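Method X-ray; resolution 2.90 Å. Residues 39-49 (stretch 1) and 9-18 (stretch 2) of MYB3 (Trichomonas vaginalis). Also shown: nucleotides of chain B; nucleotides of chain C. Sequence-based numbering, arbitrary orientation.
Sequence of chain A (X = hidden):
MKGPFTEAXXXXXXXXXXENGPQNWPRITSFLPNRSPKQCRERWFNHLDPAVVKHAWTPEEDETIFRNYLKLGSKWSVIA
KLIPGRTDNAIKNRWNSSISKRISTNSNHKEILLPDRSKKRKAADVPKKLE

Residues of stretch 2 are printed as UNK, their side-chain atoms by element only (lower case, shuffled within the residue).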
# COMPACT_ATOMS: atom_id res chain seq x y z
N GLN A 39 2.23 13.58 5.81
CA GLN A 39 1.61 12.46 6.50
C GLN A 39 0.09 12.31 6.30
O GLN A 39 -0.45 11.21 6.46
CB GLN A 39 1.94 12.54 7.99
CG GLN A 39 1.71 13.90 8.63
CD GLN A 39 2.31 14.00 10.02
OE1 GLN A 39 2.21 15.04 10.68
NE2 GLN A 39 2.95 12.92 10.48
N CYS A 40 -0.60 13.39 5.97
CA CYS A 40 -2.04 13.29 5.76
C CYS A 40 -2.30 12.68 4.38
O CYS A 40 -3.08 11.73 4.24
CB CYS A 40 -2.72 14.66 5.90
SG CYS A 40 -2.92 15.24 7.65
N ARG A 41 -1.63 13.22 3.37
CA ARG A 41 -1.75 12.70 2.01
C ARG A 41 -1.62 11.19 2.11
O ARG A 41 -2.53 10.44 1.73
CB ARG A 41 -0.63 13.27 1.13
CG ARG A 41 -0.47 12.56 -0.20
CD ARG A 41 0.86 12.85 -0.88
NE ARG A 41 1.09 11.92 -1.98
CZ ARG A 41 1.32 10.61 -1.82
NH1 ARG A 41 1.38 10.09 -0.61
NH2 ARG A 41 1.48 9.82 -2.87
N GLU A 42 -0.50 10.75 2.66
CA GLU A 42 -0.20 9.33 2.84
C GLU A 42 -1.33 8.52 3.47
O GLU A 42 -1.61 7.40 3.04
CB GLU A 42 1.06 9.18 3.70
CG GLU A 42 1.36 7.74 4.10
CD GLU A 42 2.72 7.55 4.76
OE1 GLU A 42 3.76 7.77 4.09
OE2 GLU A 42 2.73 7.18 5.95
N ARG A 43 -1.97 9.08 4.49
CA ARG A 43 -3.07 8.40 5.16
C ARG A 43 -4.22 8.17 4.18
O ARG A 43 -4.86 7.12 4.18
CB ARG A 43 -3.54 9.23 6.35
CG ARG A 43 -4.68 8.60 7.15
CD ARG A 43 -4.29 7.25 7.72
NE ARG A 43 -5.20 6.83 8.78
CZ ARG A 43 -5.05 5.72 9.50
NH1 ARG A 43 -4.03 4.91 9.27
NH2 ARG A 43 -5.93 5.43 10.46
N TRP A 44 -4.47 9.17 3.35
CA TRP A 44 -5.54 9.07 2.39
C TRP A 44 -5.23 8.00 1.36
O TRP A 44 -5.83 6.93 1.38
CB TRP A 44 -5.75 10.42 1.70
CG TRP A 44 -6.73 10.39 0.56
CD1 TRP A 44 -6.45 10.49 -0.76
CD2 TRP A 44 -8.17 10.33 0.66
NE1 TRP A 44 -7.61 10.50 -1.50
CE2 TRP A 44 -8.68 10.40 -0.66
CE3 TRP A 44 -9.07 10.22 1.73
CZ2 TRP A 44 -10.05 10.38 -0.94
CZ3 TRP A 44 -10.44 10.20 1.44
CH2 TRP A 44 -10.92 10.28 0.12
N PHE A 45 -4.29 8.29 0.47
CA PHE A 45 -3.91 7.35 -0.58
C PHE A 45 -3.70 5.91 -0.17
O PHE A 45 -4.15 5.00 -0.87
CB PHE A 45 -2.65 7.84 -1.29
CG PHE A 45 -2.89 9.01 -2.19
CD1 PHE A 45 -3.61 8.84 -3.36
CD2 PHE A 45 -2.42 10.27 -1.86
CE1 PHE A 45 -3.87 9.92 -4.19
CE2 PHE A 45 -2.67 11.35 -2.68
CZ PHE A 45 -3.40 11.18 -3.85
N ASN A 46 -3.02 5.68 0.95
CA ASN A 46 -2.75 4.31 1.39
C ASN A 46 -3.78 3.69 2.33
O ASN A 46 -3.97 2.47 2.31
CB ASN A 46 -1.38 4.20 2.07
CG ASN A 46 -0.21 4.42 1.12
OD1 ASN A 46 0.88 3.90 1.33
ND2 ASN A 46 -0.43 5.21 0.07
N HIS A 47 -4.45 4.50 3.13
CA HIS A 47 -5.39 3.94 4.10
C HIS A 47 -6.84 4.38 4.14
O HIS A 47 -7.70 3.61 4.56
CB HIS A 47 -4.81 4.11 5.50
CG HIS A 47 -3.47 3.47 5.68
ND1 HIS A 47 -3.33 2.13 5.97
CD2 HIS A 47 -2.22 3.97 5.58
CE1 HIS A 47 -2.04 1.84 6.06
NE2 HIS A 47 -1.35 2.94 5.82
N LEU A 48 -7.13 5.60 3.71
CA LEU A 48 -8.50 6.11 3.77
C LEU A 48 -9.36 6.00 2.51
O LEU A 48 -10.56 5.70 2.58
CB LEU A 48 -8.46 7.56 4.24
CG LEU A 48 -8.46 7.75 5.76
CD1 LEU A 48 -7.53 6.74 6.47
CD2 LEU A 48 -8.08 9.19 6.06
N ASP A 49 -8.75 6.25 1.37
CA ASP A 49 -9.39 6.21 0.07
C ASP A 49 -10.35 5.04 -0.16
O ASP A 49 -10.14 3.94 0.35
CB ASP A 49 -8.32 6.16 -1.01
CG ASP A 49 -8.83 6.64 -2.33
OD1 ASP A 49 -8.93 7.87 -2.51
OD2 ASP A 49 -9.15 5.78 -3.19
N UNK A 9 -9.04 12.13 13.64
CA UNK A 9 -8.14 12.61 12.58
C UNK A 9 -8.65 12.16 11.20
O UNK A 9 -8.85 13.00 10.31
c UNK A 9 -6.00 12.67 14.00
o UNK A 9 -3.66 13.13 13.88
c UNK A 9 -6.73 12.07 12.80
c UNK A 9 -4.53 12.25 14.06
o UNK A 9 -4.24 11.05 14.30
N UNK A 10 -8.84 10.85 11.04
CA UNK A 10 -9.34 10.29 9.78
C UNK A 10 -10.54 11.09 9.30
O UNK A 10 -10.78 11.22 8.09
c UNK A 10 -8.55 7.87 10.10
c UNK A 10 -9.75 8.82 9.97
o UNK A 10 -8.77 6.65 10.33
o UNK A 10 -7.40 8.35 9.97
N UNK A 11 -11.29 11.65 10.24
CA UNK A 11 -12.46 12.43 9.88
C UNK A 11 -12.12 13.79 9.27
O UNK A 11 -12.74 14.21 8.29
o UNK A 11 -14.64 10.68 10.42
c UNK A 11 -14.11 11.29 11.40
c UNK A 11 -13.36 12.58 11.09
o UNK A 11 -14.17 10.91 12.60
N UNK A 12 -11.13 14.48 9.84
CA UNK A 12 -10.75 15.78 9.29
C UNK A 12 -10.30 15.59 7.85
O UNK A 12 -10.66 16.38 6.98
c UNK A 12 -9.65 16.43 10.12
c UNK A 12 -11.58 17.38 11.43
c UNK A 12 -10.10 16.95 11.50
c UNK A 12 -9.92 15.87 12.57
N UNK A 13 -9.53 14.54 7.61
CA UNK A 13 -9.05 14.26 6.26
C UNK A 13 -10.27 14.12 5.34
O UNK A 13 -10.45 14.92 4.41
c UNK A 13 -5.84 13.85 6.03
c UNK A 13 -6.87 13.07 6.85
c UNK A 13 -8.25 12.93 6.19
c UNK A 13 -8.11 12.50 4.72
N UNK A 14 -11.09 13.10 5.60
CA UNK A 14 -12.29 12.84 4.79
C UNK A 14 -13.07 14.12 4.50
O UNK A 14 -13.68 14.27 3.45
n UNK A 14 -12.86 8.84 8.72
n UNK A 14 -12.26 6.68 8.15
c UNK A 14 -12.74 7.88 7.80
c UNK A 14 -13.64 9.38 6.02
n UNK A 14 -13.10 8.11 6.53
c UNK A 14 -12.58 10.43 5.71
c UNK A 14 -13.21 11.81 5.48
N UNK A 15 -13.04 15.04 5.46
CA UNK A 15 -13.72 16.32 5.29
C UNK A 15 -12.97 17.14 4.23
O UNK A 15 -13.52 17.50 3.18
c UNK A 15 -15.90 18.48 6.38
o UNK A 15 -16.42 19.15 5.44
c UNK A 15 -14.37 18.51 6.57
o UNK A 15 -16.57 17.77 7.18
c UNK A 15 -13.73 17.10 6.62
N UNK A 16 -11.69 17.41 4.53
CA UNK A 16 -10.84 18.18 3.64
C UNK A 16 -11.04 17.77 2.19
O UNK A 16 -11.42 18.59 1.34
c UNK A 16 -7.99 20.95 2.03
c UNK A 16 -7.00 20.34 1.28
c UNK A 16 -9.36 18.02 4.02
c UNK A 16 -6.72 19.00 1.44
c UNK A 16 -7.46 18.25 2.36
c UNK A 16 -8.47 18.84 3.11
o UNK A 16 -6.31 21.08 0.34
c UNK A 16 -8.71 20.20 2.94
N UNK A 17 -10.76 16.50 1.92
CA UNK A 17 -10.88 15.91 0.59
C UNK A 17 -12.28 16.12 0.03
O UNK A 17 -12.46 16.79 -0.99
c UNK A 17 -10.60 14.40 0.64
c UNK A 17 -9.23 14.16 1.24
c UNK A 17 -10.71 13.80 -0.75
N UNK A 18 -13.27 15.52 0.69
CA UNK A 18 -14.66 15.66 0.29
C UNK A 18 -14.89 17.12 -0.13
O UNK A 18 -15.47 17.40 -1.19
c UNK A 18 -15.58 15.29 1.48
c UNK A 18 -17.05 15.68 1.33
c UNK A 18 -17.66 15.08 0.06
c UNK A 18 -18.55 16.10 -0.65
n UNK A 18 -18.57 15.89 -2.13
P DA B 7 -1.13 4.94 10.05
OP1 DA B 7 -2.00 5.51 11.10
OP2 DA B 7 -1.55 4.97 8.64
O5' DA B 7 0.31 5.58 10.18
C5' DA B 7 1.00 5.45 11.40
C4' DA B 7 2.45 5.81 11.23
O4' DA B 7 3.12 4.83 10.41
C3' DA B 7 2.75 7.18 10.61
O3' DA B 7 3.67 7.87 11.47
C2' DA B 7 3.37 6.84 9.26
C1' DA B 7 4.02 5.50 9.55
N9 DA B 7 4.30 4.62 8.41
C8 DA B 7 3.43 4.09 7.49
N7 DA B 7 4.00 3.31 6.61
C5 DA B 7 5.34 3.34 6.97
C6 DA B 7 6.48 2.73 6.42
N6 DA B 7 6.45 1.94 5.36
N1 DA B 7 7.66 2.96 7.01
C2 DA B 7 7.70 3.76 8.07
N3 DA B 7 6.71 4.41 8.67
C4 DA B 7 5.54 4.15 8.07
P DA B 6 -2.77 -1.20 7.80
OP1 DA B 6 -4.23 -1.23 8.07
OP2 DA B 6 -2.28 -1.28 6.40
O5' DA B 6 -2.14 0.07 8.48
C5' DA B 6 -1.97 0.08 9.88
C4' DA B 6 -0.90 1.06 10.26
O4' DA B 6 0.42 0.52 10.02
C3' DA B 6 -0.96 2.40 9.53
O3' DA B 6 -0.85 3.44 10.49
C2' DA B 6 0.27 2.37 8.63
C1' DA B 6 1.23 1.53 9.45
N9 DA B 6 2.31 0.87 8.71
C8 DA B 6 2.22 0.03 7.64
N7 DA B 6 3.37 -0.45 7.25
C5 DA B 6 4.29 0.13 8.11
C6 DA B 6 5.67 0.01 8.23
N6 DA B 6 6.42 -0.75 7.44
N1 DA B 6 6.28 0.71 9.21
C2 DA B 6 5.54 1.47 10.00
N3 DA B 6 4.22 1.66 9.99
C4 DA B 6 3.65 0.95 9.01
P DA C 6 0.55 12.50 -5.84
OP1 DA C 6 -0.50 12.87 -6.80
OP2 DA C 6 0.18 12.10 -4.47
O5' DA C 6 1.46 11.38 -6.48
C5' DA C 6 2.36 11.73 -7.53
C4' DA C 6 3.67 11.02 -7.35
O4' DA C 6 4.55 11.71 -6.42
C3' DA C 6 3.52 9.60 -6.80
O3' DA C 6 4.34 8.72 -7.53
C2' DA C 6 4.03 9.71 -5.38
C1' DA C 6 5.10 10.76 -5.53
N9 DA C 6 5.45 11.46 -4.29
C8 DA C 6 4.62 12.17 -3.47
N7 DA C 6 5.22 12.73 -2.46
C5 DA C 6 6.55 12.36 -2.61
C6 DA C 6 7.71 12.65 -1.87
N6 DA C 6 7.72 13.42 -0.77
N1 DA C 6 8.88 12.12 -2.29
C2 DA C 6 8.87 11.35 -3.37
N3 DA C 6 7.84 11.00 -4.16
C4 DA C 6 6.70 11.55 -3.72

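Position 9 carries three carbons in a row, the third holding two oxygens: a carboxylate on a two-carbon stem, hence E9. Its CB points toward stretch 1, yet no side-chain atom comes within 6 Å, and both oxygens find hydrogen bonds elsewhere in the structure.

Position 10 is shorter, two carbons with two oxygens on the second, and these oxygens face the guanidinium of R43: D10. Its CB points sideways, but the end swings nearer. R43 NE donates to D10 OD1 at 2.9 Å, and R43 NH2 to D10 OD2 at 3.1 Å, so the carboxylate meets the edge of the guanidinium with both oxygens.

Position 11 repeats those atoms, two carbons and two oxygens, but points away from stretch 1 and touches nothing there. It is D11.

Position 12 has four carbons forked at the second and no contact with stretch 1: L12.

Position 13 also has four carbons, but the fork is at the first and one arm is two carbons long. The end of the long arm nears CB of C40; the short arm nears L48 and W44. This is I13. Its CD1 sits 3.2 Å from CB of C40, while its CG2 lies 3.6 Å from CD2 of L48 and 3.9 Å from CE3 of W44. One beta-branched side chain thus meets three residues.

Position 14 runs through three carbons to a nitrogen, then a carbon bearing two more nitrogens, so it is R14. It stays beyond contact distance of stretch 1 and turns back along its own helix, its NH1 3.1 Å from OD1 of D11 in a salt bridge.

Position 15, three carbons ending in two oxygens, is E15, exposed and out of reach. Position 16, one carbon and a six-carbon ring bearing an oxygen, is Y16, buried but not against stretch 1.

Position 17 has one carbon carrying two others, one of them over the W44 ring: V17. Its CG1 lies 3.5 Å from W44 CZ2, in a CH-pi contact.

Position 18, four carbons in a row and a nitrogen, is K18, its end leading away.

The rule is spacing. The helices cross at 89°, and positions 10, 13 and 17 bring one face of stretch 2 onto C40, R43, W44 and L48. I13 fills the centre, V17 CG1 sits over one face of the six-membered ring of W44, and D10 holds R43 by its edge. R43 NH1 makes a weak hydrogen bond to OP2 of DA7 in chain B at 2.6 Å: the same guanidinium joins helix packing to the DNA backbone.

Stretch 2 9-18: EDDLIREYVK
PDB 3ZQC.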